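PDB 5IT5: ATP binding motif-containing protein PilF from Thermus thermophilus, which binds ATP and probably hydrolyses it as a hexameric AAA+ motor for type IV pilus assembly, this chain being its core ATPase region. Local coordinates for residues 88-93 against 105-110; 146-151 against 269-274; 194-199 against 215-220; 258-263 against 338-343. All coordinates share one frame; numbering follows the deposited sequence.

Contact 1 (88-93 against 105-110). With ATP (adenosine-5'-triphosphate), chain H.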
# COMPACT_ATOMS: atom_id res chain seq x y z
N ASP A 88 -47.52 -16.51 -6.51
CA ASP A 88 -46.08 -16.57 -6.66
C ASP A 88 -45.43 -16.93 -5.32
O ASP A 88 -45.77 -16.35 -4.28
CB ASP A 88 -45.54 -15.23 -7.17
CG ASP A 88 -45.50 -15.15 -8.68
OD1 ASP A 88 -45.96 -16.09 -9.36
OD2 ASP A 88 -45.01 -14.11 -9.18
N LEU A 89 -44.52 -17.90 -5.34
CA LEU A 89 -43.80 -18.33 -4.14
C LEU A 89 -42.30 -18.18 -4.34
O LEU A 89 -41.80 -18.44 -5.43
CB LEU A 89 -44.13 -19.78 -3.79
CG LEU A 89 -45.60 -20.21 -3.86
CD1 LEU A 89 -45.76 -21.70 -3.64
CD2 LEU A 89 -46.45 -19.45 -2.86
N ARG A 90 -41.58 -17.74 -3.33
CA ARG A 90 -40.13 -17.89 -3.38
C ARG A 90 -39.78 -19.01 -2.41
O ARG A 90 -40.34 -19.08 -1.32
CB ARG A 90 -39.41 -16.58 -3.05
CG ARG A 90 -39.78 -15.98 -1.70
CD ARG A 90 -39.06 -14.65 -1.47
NE ARG A 90 -37.63 -14.89 -1.39
CZ ARG A 90 -36.98 -15.24 -0.28
NH1 ARG A 90 -37.63 -15.37 0.88
NH2 ARG A 90 -35.67 -15.44 -0.34
N LEU A 91 -38.90 -19.91 -2.85
CA LEU A 91 -38.56 -21.12 -2.10
C LEU A 91 -37.14 -21.10 -1.54
O LEU A 91 -36.23 -20.59 -2.18
CB LEU A 91 -38.70 -22.35 -2.99
CG LEU A 91 -39.89 -22.28 -3.96
CD1 LEU A 91 -39.83 -23.42 -4.97
CD2 LEU A 91 -41.20 -22.30 -3.20
N SER A 92 -36.96 -21.68 -0.36
CA SER A 92 -35.63 -21.75 0.27
C SER A 92 -35.39 -23.09 0.87
O SER A 92 -36.19 -23.55 1.66
CB SER A 92 -35.47 -20.69 1.35
OG SER A 92 -35.75 -19.41 0.81
N THR A 93 -34.29 -23.73 0.50
CA THR A 93 -33.94 -25.01 1.09
C THR A 93 -32.62 -24.84 1.83
O THR A 93 -31.64 -24.35 1.29
CB THR A 93 -33.83 -26.13 0.04
OG1 THR A 93 -33.15 -25.63 -1.11
CG2 THR A 93 -35.21 -26.62 -0.38
N ARG A 105 -42.33 -18.81 0.78
CA ARG A 105 -42.95 -17.52 1.06
C ARG A 105 -44.02 -17.22 0.01
O ARG A 105 -43.76 -17.28 -1.19
CB ARG A 105 -41.90 -16.42 1.10
CG ARG A 105 -42.46 -15.07 1.52
CD ARG A 105 -41.49 -14.32 2.42
NE ARG A 105 -42.21 -13.38 3.28
CZ ARG A 105 -41.73 -12.88 4.42
NH1 ARG A 105 -40.53 -13.24 4.88
NH2 ARG A 105 -42.48 -12.02 5.12
N LEU A 106 -45.23 -16.92 0.47
CA LEU A 106 -46.30 -16.51 -0.42
C LEU A 106 -46.14 -15.02 -0.69
O LEU A 106 -46.03 -14.22 0.24
CB LEU A 106 -47.68 -16.79 0.18
CG LEU A 106 -48.26 -18.20 0.03
CD1 LEU A 106 -47.36 -19.27 0.65
CD2 LEU A 106 -49.64 -18.26 0.64
N LEU A 107 -46.12 -14.66 -1.97
CA LEU A 107 -45.92 -13.28 -2.36
C LEU A 107 -47.25 -12.61 -2.70
O LEU A 107 -48.14 -13.26 -3.27
CB LEU A 107 -44.96 -13.21 -3.54
CG LEU A 107 -43.61 -13.92 -3.31
CD1 LEU A 107 -42.74 -13.74 -4.53
CD2 LEU A 107 -42.89 -13.43 -2.05
N LYS A 108 -47.38 -11.34 -2.33
CA LYS A 108 -48.55 -10.53 -2.68
C LYS A 108 -48.52 -10.06 -4.13
O LYS A 108 -47.50 -10.19 -4.82
CB LYS A 108 -48.65 -9.31 -1.76
CG LYS A 108 -48.82 -9.63 -0.30
CD LYS A 108 -50.18 -10.22 0.01
CE LYS A 108 -50.41 -10.34 1.51
NZ LYS A 108 -51.77 -10.86 1.82
N LYS A 109 -49.65 -9.49 -4.57
CA LYS A 109 -49.82 -8.96 -5.92
C LYS A 109 -50.13 -7.47 -5.82
O LYS A 109 -50.44 -6.97 -4.74
CB LYS A 109 -50.97 -9.66 -6.65
CG LYS A 109 -50.95 -11.18 -6.66
CD LYS A 109 -52.31 -11.75 -7.10
CE LYS A 109 -52.31 -13.27 -7.09
NZ LYS A 109 -51.29 -13.84 -8.04
N ALA A 110 -50.11 -6.78 -6.96
CA ALA A 110 -50.48 -5.37 -6.99
C ALA A 110 -51.92 -5.18 -6.54
O ALA A 110 -52.28 -4.15 -5.95
CB ALA A 110 -50.28 -4.79 -8.39
PG ATP H . -40.92 -4.23 2.48
O1G ATP H . -39.64 -3.55 2.68
O2G ATP H . -41.71 -3.65 1.36
O3G ATP H . -40.94 -5.69 2.46
PB ATP H . -42.17 -4.56 5.07
O1B ATP H . -41.51 -5.85 5.07
O2B ATP H . -41.94 -3.77 6.21
O3B ATP H . -41.75 -3.77 3.78
PA ATP H . -44.79 -5.26 4.06
O1A ATP H . -44.37 -6.19 3.06
O2A ATP H . -45.41 -4.08 3.61
O3A ATP H . -43.71 -4.85 5.11
O5' ATP H . -45.78 -5.96 4.97
C5' ATP H . -45.97 -7.36 4.90
C4' ATP H . -47.38 -7.85 5.12
O4' ATP H . -48.04 -7.13 6.09
C3' ATP H . -48.27 -7.74 3.94
O3' ATP H . -48.18 -8.91 3.17
C2' ATP H . -49.63 -7.69 4.54
O2' ATP H . -50.11 -9.00 4.78
C1' ATP H . -49.42 -7.06 5.86
N9 ATP H . -49.72 -5.64 5.84
C8 ATP H . -48.95 -4.68 5.37
N7 ATP H . -49.49 -3.51 5.55
C5 ATP H . -50.64 -3.70 6.14
C6 ATP H . -51.72 -2.86 6.62
N6 ATP H . -51.72 -1.55 6.48
N1 ATP H . -52.73 -3.45 7.21
C2 ATP H . -52.80 -4.75 7.36
N3 ATP H . -51.86 -5.57 6.95
C4 ATP H . -50.78 -5.10 6.34

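Contact 2 (146-151 against 269-274). With ATP (adenosine-5'-triphosphate), chain H.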
# COMPACT_ATOMS: atom_id res chain seq x y z
N THR A 146 -38.63 -5.20 9.84
CA THR A 146 -39.25 -5.96 8.76
C THR A 146 -40.68 -6.34 9.14
O THR A 146 -40.94 -6.68 10.29
CB THR A 146 -38.42 -7.21 8.41
OG1 THR A 146 -37.18 -6.78 7.84
CG2 THR A 146 -39.12 -8.09 7.38
N GLY A 147 -41.62 -6.24 8.20
CA GLY A 147 -42.98 -6.67 8.49
C GLY A 147 -43.67 -5.58 9.28
O GLY A 147 -44.38 -5.81 10.24
N SER A 148 -43.43 -4.35 8.84
CA SER A 148 -44.02 -3.20 9.48
C SER A 148 -45.03 -2.50 8.58
O SER A 148 -45.66 -1.52 9.00
CB SER A 148 -42.92 -2.23 9.89
OG SER A 148 -42.15 -2.85 10.89
N GLY A 149 -45.14 -3.00 7.35
CA GLY A 149 -46.07 -2.49 6.37
C GLY A 149 -45.42 -1.44 5.48
O GLY A 149 -46.13 -0.68 4.81
N LYS A 150 -44.08 -1.40 5.47
CA LYS A 150 -43.37 -0.34 4.76
C LYS A 150 -43.55 -0.35 3.22
O LYS A 150 -43.83 0.71 2.65
CB LYS A 150 -41.90 -0.36 5.12
CG LYS A 150 -41.54 0.33 6.43
CD LYS A 150 -40.57 -0.53 7.20
CE LYS A 150 -39.57 -1.18 6.26
NZ LYS A 150 -39.05 -2.38 6.95
N SER A 151 -43.51 -1.49 2.59
CA SER A 151 -43.72 -1.57 1.19
C SER A 151 -45.19 -1.40 0.77
O SER A 151 -45.46 -0.91 -0.28
CB SER A 151 -43.12 -2.86 0.67
N SER A 269 -42.57 6.67 10.40
CA SER A 269 -42.22 5.47 11.13
C SER A 269 -43.52 4.71 11.29
O SER A 269 -44.51 5.31 11.69
CB SER A 269 -41.60 5.84 12.48
OG SER A 269 -41.22 4.71 13.23
N GLN A 270 -43.56 3.41 10.98
CA GLN A 270 -44.76 2.64 11.29
C GLN A 270 -44.50 1.21 11.81
O GLN A 270 -43.43 0.66 11.62
CB GLN A 270 -45.70 2.60 10.08
CG GLN A 270 -45.24 1.80 8.91
CD GLN A 270 -46.29 1.75 7.81
OE1 GLN A 270 -46.63 2.77 7.20
NE2 GLN A 270 -46.79 0.55 7.53
N ARG A 271 -45.49 0.65 12.51
CA ARG A 271 -45.46 -0.74 12.97
C ARG A 271 -46.74 -1.44 12.54
O ARG A 271 -47.74 -0.81 12.16
CB ARG A 271 -45.33 -0.86 14.50
CG ARG A 271 -44.11 -0.27 15.11
CD ARG A 271 -42.86 -1.13 14.91
NE ARG A 271 -41.82 -0.31 14.29
CZ ARG A 271 -40.99 0.47 14.96
NH1 ARG A 271 -41.07 0.53 16.28
NH2 ARG A 271 -40.10 1.20 14.33
N LEU A 272 -46.71 -2.77 12.62
CA LEU A 272 -47.89 -3.56 12.31
C LEU A 272 -48.33 -4.29 13.58
O LEU A 272 -47.61 -5.19 14.04
CB LEU A 272 -47.58 -4.54 11.18
CG LEU A 272 -48.48 -4.49 9.96
CD1 LEU A 272 -48.69 -3.04 9.57
CD2 LEU A 272 -47.88 -5.30 8.83
N VAL A 273 -49.45 -3.88 14.17
CA VAL A 273 -50.00 -4.57 15.35
C VAL A 273 -51.04 -5.60 14.94
O VAL A 273 -51.69 -5.45 13.91
CB VAL A 273 -50.64 -3.61 16.37
CG1 VAL A 273 -49.59 -2.77 17.04
CG2 VAL A 273 -51.65 -2.76 15.71
N ARG A 274 -51.20 -6.65 15.72
CA ARG A 274 -52.23 -7.65 15.44
C ARG A 274 -53.64 -7.16 15.78
O ARG A 274 -53.86 -6.41 16.75
CB ARG A 274 -51.92 -8.95 16.18
CG ARG A 274 -50.80 -9.70 15.53
CD ARG A 274 -50.64 -11.08 16.08
NE ARG A 274 -50.19 -11.03 17.46
CZ ARG A 274 -50.01 -12.11 18.22
NH1 ARG A 274 -50.25 -13.32 17.71
NH2 ARG A 274 -49.60 -11.97 19.47
PG ATP H . -40.92 -4.23 2.48
O1G ATP H . -39.64 -3.55 2.68
O2G ATP H . -41.71 -3.65 1.36
O3G ATP H . -40.94 -5.69 2.46
PB ATP H . -42.17 -4.56 5.07
O1B ATP H . -41.51 -5.85 5.07
O2B ATP H . -41.94 -3.77 6.21
O3B ATP H . -41.75 -3.77 3.78
PA ATP H . -44.79 -5.26 4.06
O1A ATP H . -44.37 -6.19 3.06
O2A ATP H . -45.41 -4.08 3.61
O3A ATP H . -43.71 -4.85 5.11
O5' ATP H . -45.78 -5.96 4.97
C5' ATP H . -45.97 -7.36 4.90
C4' ATP H . -47.38 -7.85 5.12
O4' ATP H . -48.04 -7.13 6.09
C3' ATP H . -48.27 -7.74 3.94
O3' ATP H . -48.18 -8.91 3.17
C2' ATP H . -49.63 -7.69 4.54
O2' ATP H . -50.11 -9.00 4.78
C1' ATP H . -49.42 -7.06 5.86
N9 ATP H . -49.72 -5.64 5.84
C8 ATP H . -48.95 -4.68 5.37
N7 ATP H . -49.49 -3.51 5.55
C5 ATP H . -50.64 -3.70 6.14
C6 ATP H . -51.72 -2.86 6.62
N6 ATP H . -51.72 -1.55 6.48
N1 ATP H . -52.73 -3.45 7.21
C2 ATP H . -52.80 -4.75 7.36
N3 ATP H . -51.86 -5.57 6.95
C4 ATP H . -50.78 -5.10 6.34
O HOH W 1 -44.17 -3.60 12.94

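Contact 3 (194-199 against 215-220)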
# COMPACT_ATOMS: atom_id res chain seq x y z
N THR A 194 -25.72 -2.91 -8.08
CA THR A 194 -26.07 -2.58 -6.70
C THR A 194 -27.10 -1.46 -6.58
O THR A 194 -27.41 -0.79 -7.57
CB THR A 194 -24.82 -2.15 -5.94
OG1 THR A 194 -24.26 -1.00 -6.59
CG2 THR A 194 -23.78 -3.26 -5.99
N PHE A 195 -27.62 -1.25 -5.37
CA PHE A 195 -28.46 -0.10 -5.08
C PHE A 195 -27.76 1.19 -5.52
O PHE A 195 -28.34 2.00 -6.24
CB PHE A 195 -28.81 -0.03 -3.59
CG PHE A 195 -30.01 -0.86 -3.20
CD1 PHE A 195 -31.29 -0.46 -3.55
CD2 PHE A 195 -29.86 -2.04 -2.49
CE1 PHE A 195 -32.40 -1.22 -3.20
CE2 PHE A 195 -30.98 -2.81 -2.15
CZ PHE A 195 -32.24 -2.39 -2.50
N ALA A 196 -26.51 1.37 -5.10
CA ALA A 196 -25.77 2.57 -5.46
C ALA A 196 -25.51 2.70 -6.96
O ALA A 196 -25.49 3.82 -7.50
CB ALA A 196 -24.46 2.60 -4.72
N ARG A 197 -25.32 1.59 -7.66
CA ARG A 197 -25.02 1.68 -9.08
C ARG A 197 -26.25 1.98 -9.93
O ARG A 197 -26.16 2.60 -10.99
CB ARG A 197 -24.38 0.40 -9.56
CG ARG A 197 -23.87 0.52 -10.98
CD ARG A 197 -23.18 -0.75 -11.43
NE ARG A 197 -22.80 -0.65 -12.83
CZ ARG A 197 -21.72 -0.02 -13.27
NH1 ARG A 197 -20.90 0.58 -12.41
NH2 ARG A 197 -21.48 0.00 -14.57
N ALA A 198 -27.40 1.52 -9.48
CA ALA A 198 -28.62 1.77 -10.20
C ALA A 198 -29.08 3.19 -9.91
O ALA A 198 -29.61 3.88 -10.79
CB ALA A 198 -29.67 0.78 -9.81
N LEU A 199 -28.85 3.64 -8.68
CA LEU A 199 -29.26 4.99 -8.31
C LEU A 199 -28.57 6.03 -9.19
O LEU A 199 -29.23 6.93 -9.71
CB LEU A 199 -28.98 5.25 -6.84
CG LEU A 199 -30.21 5.82 -6.13
CD1 LEU A 199 -31.44 5.01 -6.55
CD2 LEU A 199 -30.04 5.82 -4.61
N ILE A 215 -32.13 1.76 2.08
CA ILE A 215 -30.84 2.44 2.27
C ILE A 215 -29.93 1.73 3.30
O ILE A 215 -29.99 2.05 4.48
CB ILE A 215 -31.06 3.89 2.71
CG1 ILE A 215 -31.81 4.65 1.62
CG2 ILE A 215 -29.75 4.58 2.92
CD1 ILE A 215 -32.17 6.07 1.99
N ARG A 216 -29.09 0.79 2.86
CA ARG A 216 -28.18 0.08 3.78
C ARG A 216 -26.82 0.75 3.82
O ARG A 216 -26.05 0.60 4.76
CB ARG A 216 -27.95 -1.38 3.37
CG ARG A 216 -29.19 -2.18 3.11
CD ARG A 216 -29.01 -3.01 1.86
NE ARG A 216 -29.81 -4.23 1.88
CZ ARG A 216 -29.84 -5.10 0.88
NH1 ARG A 216 -29.10 -4.88 -0.21
NH2 ARG A 216 -30.60 -6.19 0.96
N ASP A 217 -26.56 1.51 2.77
CA ASP A 217 -25.22 1.86 2.35
C ASP A 217 -25.06 3.38 2.47
O ASP A 217 -26.02 4.13 2.27
CB ASP A 217 -25.04 1.33 0.91
CG ASP A 217 -23.78 1.80 0.23
OD1 ASP A 217 -22.74 2.02 0.91
OD2 ASP A 217 -23.86 1.93 -1.02
N SER A 218 -23.89 3.83 2.87
CA SER A 218 -23.56 5.26 2.94
C SER A 218 -23.66 5.98 1.56
O SER A 218 -24.15 7.13 1.45
CB SER A 218 -22.16 5.42 3.53
OG SER A 218 -21.80 6.77 3.65
N GLU A 219 -23.19 5.30 0.53
CA GLU A 219 -23.20 5.85 -0.81
C GLU A 219 -24.63 6.04 -1.29
O GLU A 219 -24.99 7.08 -1.85
CB GLU A 219 -22.43 4.93 -1.75
CG GLU A 219 -22.24 5.54 -3.12
CD GLU A 219 -21.25 4.76 -3.98
OE1 GLU A 219 -20.74 3.71 -3.51
OE2 GLU A 219 -20.99 5.21 -5.13
N THR A 220 -25.45 5.02 -1.05
CA THR A 220 -26.86 5.03 -1.40
C THR A 220 -27.58 6.18 -0.72
O THR A 220 -28.46 6.82 -1.32
CB THR A 220 -27.52 3.69 -1.02
OG1 THR A 220 -26.91 2.64 -1.77
CG2 THR A 220 -29.02 3.72 -1.27

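Contact 4 (258-263 against 338-343)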
# COMPACT_ATOMS: atom_id res chain seq x y z
N PHE A 258 -26.92 20.09 6.39
CA PHE A 258 -27.46 21.13 5.50
C PHE A 258 -28.05 20.46 4.27
O PHE A 258 -28.98 20.99 3.67
CB PHE A 258 -26.43 22.22 5.12
CG PHE A 258 -25.11 21.69 4.59
CD1 PHE A 258 -25.02 21.13 3.32
CD2 PHE A 258 -23.95 21.81 5.35
CE1 PHE A 258 -23.79 20.66 2.85
CE2 PHE A 258 -22.73 21.35 4.89
CZ PHE A 258 -22.65 20.78 3.64
N ASN A 259 -27.56 19.29 3.89
CA ASN A 259 -28.20 18.58 2.78
C ASN A 259 -29.50 17.92 3.25
O ASN A 259 -30.49 17.89 2.52
CB ASN A 259 -27.27 17.52 2.18
CG ASN A 259 -26.04 18.11 1.52
OD1 ASN A 259 -26.09 19.18 0.91
ND2 ASN A 259 -24.92 17.42 1.65
N ILE A 260 -29.49 17.37 4.47
CA ILE A 260 -30.68 16.73 5.01
C ILE A 260 -31.77 17.76 5.10
O ILE A 260 -32.88 17.53 4.66
CB ILE A 260 -30.43 16.10 6.40
CG1 ILE A 260 -29.38 14.98 6.30
CG2 ILE A 260 -31.74 15.57 6.99
CD1 ILE A 260 -28.83 14.51 7.64
N SER A 261 -31.44 18.92 5.65
CA SER A 261 -32.42 19.98 5.87
C SER A 261 -33.08 20.45 4.56
O SER A 261 -34.30 20.74 4.51
CB SER A 261 -31.75 21.15 6.58
OG SER A 261 -32.59 22.28 6.54
N ALA A 262 -32.28 20.50 3.49
CA ALA A 262 -32.73 20.97 2.19
C ALA A 262 -33.53 19.94 1.37
O ALA A 262 -34.26 20.33 0.45
CB ALA A 262 -31.52 21.45 1.38
N ALA A 263 -33.41 18.66 1.69
CA ALA A 263 -34.03 17.60 0.89
C ALA A 263 -35.16 16.84 1.60
O ALA A 263 -36.05 16.29 0.95
CB ALA A 263 -32.98 16.63 0.46
N HIS A 338 -34.49 23.74 10.68
CA HIS A 338 -33.49 24.51 11.41
C HIS A 338 -32.82 23.66 12.49
O HIS A 338 -31.62 23.77 12.73
CB HIS A 338 -34.11 25.76 12.03
CG HIS A 338 -33.15 26.55 12.85
ND1 HIS A 338 -31.83 26.73 12.49
CD2 HIS A 338 -33.31 27.20 14.03
CE1 HIS A 338 -31.22 27.46 13.41
NE2 HIS A 338 -32.09 27.76 14.35
N ALA A 339 -33.60 22.79 13.15
CA ALA A 339 -33.02 21.95 14.19
C ALA A 339 -32.05 20.92 13.60
O ALA A 339 -31.19 20.40 14.30
CB ALA A 339 -34.11 21.26 14.96
N ILE A 340 -32.20 20.63 12.32
CA ILE A 340 -31.30 19.69 11.69
C ILE A 340 -29.92 20.32 11.54
O ILE A 340 -28.94 19.71 11.94
CB ILE A 340 -31.79 19.24 10.31
CG1 ILE A 340 -33.31 19.08 10.28
CG2 ILE A 340 -31.08 17.97 9.89
CD1 ILE A 340 -33.80 17.94 11.06
N VAL A 341 -29.86 21.53 10.96
CA VAL A 341 -28.55 22.17 10.70
C VAL A 341 -27.95 22.63 12.01
O VAL A 341 -26.74 22.57 12.20
CB VAL A 341 -28.64 23.39 9.75
CG1 VAL A 341 -28.83 22.93 8.32
CG2 VAL A 341 -29.74 24.33 10.16
N ALA A 342 -28.82 23.07 12.92
CA ALA A 342 -28.43 23.41 14.27
C ALA A 342 -27.74 22.24 14.93
O ALA A 342 -26.92 22.43 15.82
CB ALA A 342 -29.64 23.83 15.09
N GLY A 343 -28.09 21.03 14.52
CA GLY A 343 -27.40 19.84 14.99
C GLY A 343 -27.98 19.24 16.25
O GLY A 343 -27.27 18.60 17.04

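Contact 1 (88-93 against 105-110)
Arg105 pairs with Arg90 through two backbone hydrogen bonds: Arg105 N donates to Arg90 O at 2.9 Å, and Arg90 N returns the bond to Arg105 O at 3.1 Å. The two side chains run side by side on the same face of the sheet, meeting through their aliphatic parts, with Arg90 CG 3.5 Å from Arg105 CB. Arginine suits both places because its methylene stem can pack on a neighbour while the guanidinium reaches outward; the two guanidinium planes stand 46° apart, and that of Arg105 heads toward a weak, long ion pair with Asp206 of a neighbouring subunit. Leu106 follows on the opposite face, directly across from Leu89, in a non-hydrogen-bonded pair. The two leucines also lie alongside each other, and their branches meet at Leu89 CD2 and Leu106 CD1, 3.6 Å apart. On this apolar face, which suits leucine twice, Leu89 also packs on Val78, Met104 and Ile11, and Leu106 on Ala14, the last two from helix 2-17. Leu107 returns to the arginine face, where its N donates to Asp88 O. With CG anti to its carbonyl carbon (chi1 -54°), Leu107 sends CD2 across the stem of Arg90, 4.0 Å from CG, while CD1 lies near Asp88 CB. The carboxylate of Asp88 is itself engaged in a salt bridge with Arg77. Lys108 then leaves the pairing and brings its long chain to the ribose, CE lying 3.1 Å from O3' of ATP. The whole is an antiparallel beta hairpin in the N-terminal six-stranded sheet, its exit contributing to the nucleotide pocket.

Contact 2 (146-151 against 269-274)
The carboxamide of Gln270 has Ser148 O at its edge, 3° out of the amide plane; Gln270 NE2 donates to Ser148 O at 2.8 Å in a nearly straight bond, tilted somewhat from the carbonyl's own plane. Thr153 fixes the other end through its hydroxyl to Gln270 OE1, and glutamine suits the place because one group both donates and accepts. The Arg271 guanidinium, which Ser148 OG approaches obliquely, is bonded through NH1 and NH2 to Arg382 O and Asn241 O. Leu272 is the apolar counterpart: its CB rests 3.6 Å from Gly147 O, and its CD2 reaches the ribose, 3.3 Å from O4' of ATP. A water donates to Ser148 OG, which also bonds Pro145 O, and accepts from Leu272 N at 2.7 Å. Ser148 N and Lys150 N bond O2B of ATP, Gly147 N mainly O1B, and Gly149 N and Ser151 N the bridging O3A and O3B. Positive phi favours glycine at Gly147 (79°), and at Gly149 a side chain would run into the Gln270 amide. Lys150 NZ, bonded to Gly144 O and Pro145 O, adds a weak bond to O2B. This strand-loop-helix nest of amides is the P-loop (Walker A motif) of P-loop NTPases.

Contact 3 (194-199 against 215-220)
This is a packing contact between the N-terminal turns of two helices in the ATPase core, without a hydrogen bond between them. Helix 218-230 belongs to the beta-alpha-beta crossover from strand 209-212 to strand 233-238, while helix 195-202 leads into strand 209-212. Ala196 and Thr220 mark the closest approach of the backbones, with CA atoms 4.9 Å apart. A small side chain suits such a close approach, and Ala196 CB lies among Asp217 OD2, Thr220 OG1 and the carboxylate end of Glu219, whose CD is 3.9 Å away. The carboxylate of Glu219 forms a salt bridge with Arg200. One turn along, Leu199 sends CD2 to within 3.8 Å of Thr220 O, and crosses the threonine side chain at about a right angle; its bulk also reaches Ile171 and Ile223, so a large apolar residue suits the place.

At the first turn of helix 195-202, Phe195 meets Arg216. Arg216 NH1 lies in the plane of the ring, 3.4 Å from Phe195 CE2 at its edge, while that same CE2 sits over one face of the guanidinium. The planes are 87° apart, an edge-on meeting and not a charge over the ring face. Salt bridges with Glu214 and Asp173 hold the guanidinium there. Asp217 is the N-cap of helix 218-230, with weak bonds from Glu219 N and Thr220 N. Thr220 serves twice: its CG2 faces Leu199, and its OG1 donates to Asp217 OD2 at 3.2 Å, on the anti side and 27° out of the carboxylate plane.

Contact 4 (258-263 against 338-343)
Ile340 and Ser261 stand face to face where helices 258-263 and 338-342 form an antiparallel pair, their axes 8.3 Å apart and their directions at 171°. The side chain of Ile340 starts at CB, which lies 4.2 Å from Ser261 CB. Its CG2 branch heads for the facing helix, where Ile340 CG2 meets Ile260 CG2 at 3.8 Å. The other branch, through CG1 to CD1, makes no contact with residues 258-263. The two isoleucines cross at about a right angle and meet methyl to methyl. Ile340 also packs on Ile247 and Ile349, and Ile260 on Leu250; branched, apolar residues suit a position enclosed by several helices.

Ser261 is small enough for the helices to come close, and its CB does the touching. Its polar end is satisfied by a hydrogen bond between OG and Arg337 O, one turn back from Val341. Glu289 and Leu294 of a neighbouring subunit pack on Val341 and Phe258, so this edge also faces the subunit boundary. Gly343, just after helix 334-342, closes it in a Schellman motif at a positive phi (89°) where a side chain would be jammed against the preceding carbonyl. Just before that end, Val341 directs CG1 into the groove beside Phe258 and Ser261: this one methyl lies 3.6 Å from Phe258 CA and 3.8 Å from Ser261 CB.

From the N terminus, contact 1 closes first, joining two neighbouring strands of the N-terminal sheet across a short hairpin before contact 2 opens. Contact 2 makes the widest closure, bringing residues 146-151 back against strand 264-276 after 117 intervening residues. Within that span contact 3 opens and closes entirely, tying helix 195-202 to helix 218-230. Contact 4 opens at 258-263 and closes only at 338-343, so it crosses contact 2; it ties helix 257-263, which runs straight into strand 264-276 of the nucleotide-binding sheet, to helix 334-342. Contacts 1 and 2 both reach ATP, approaching it from the N-terminal sheet and from the ATPase core.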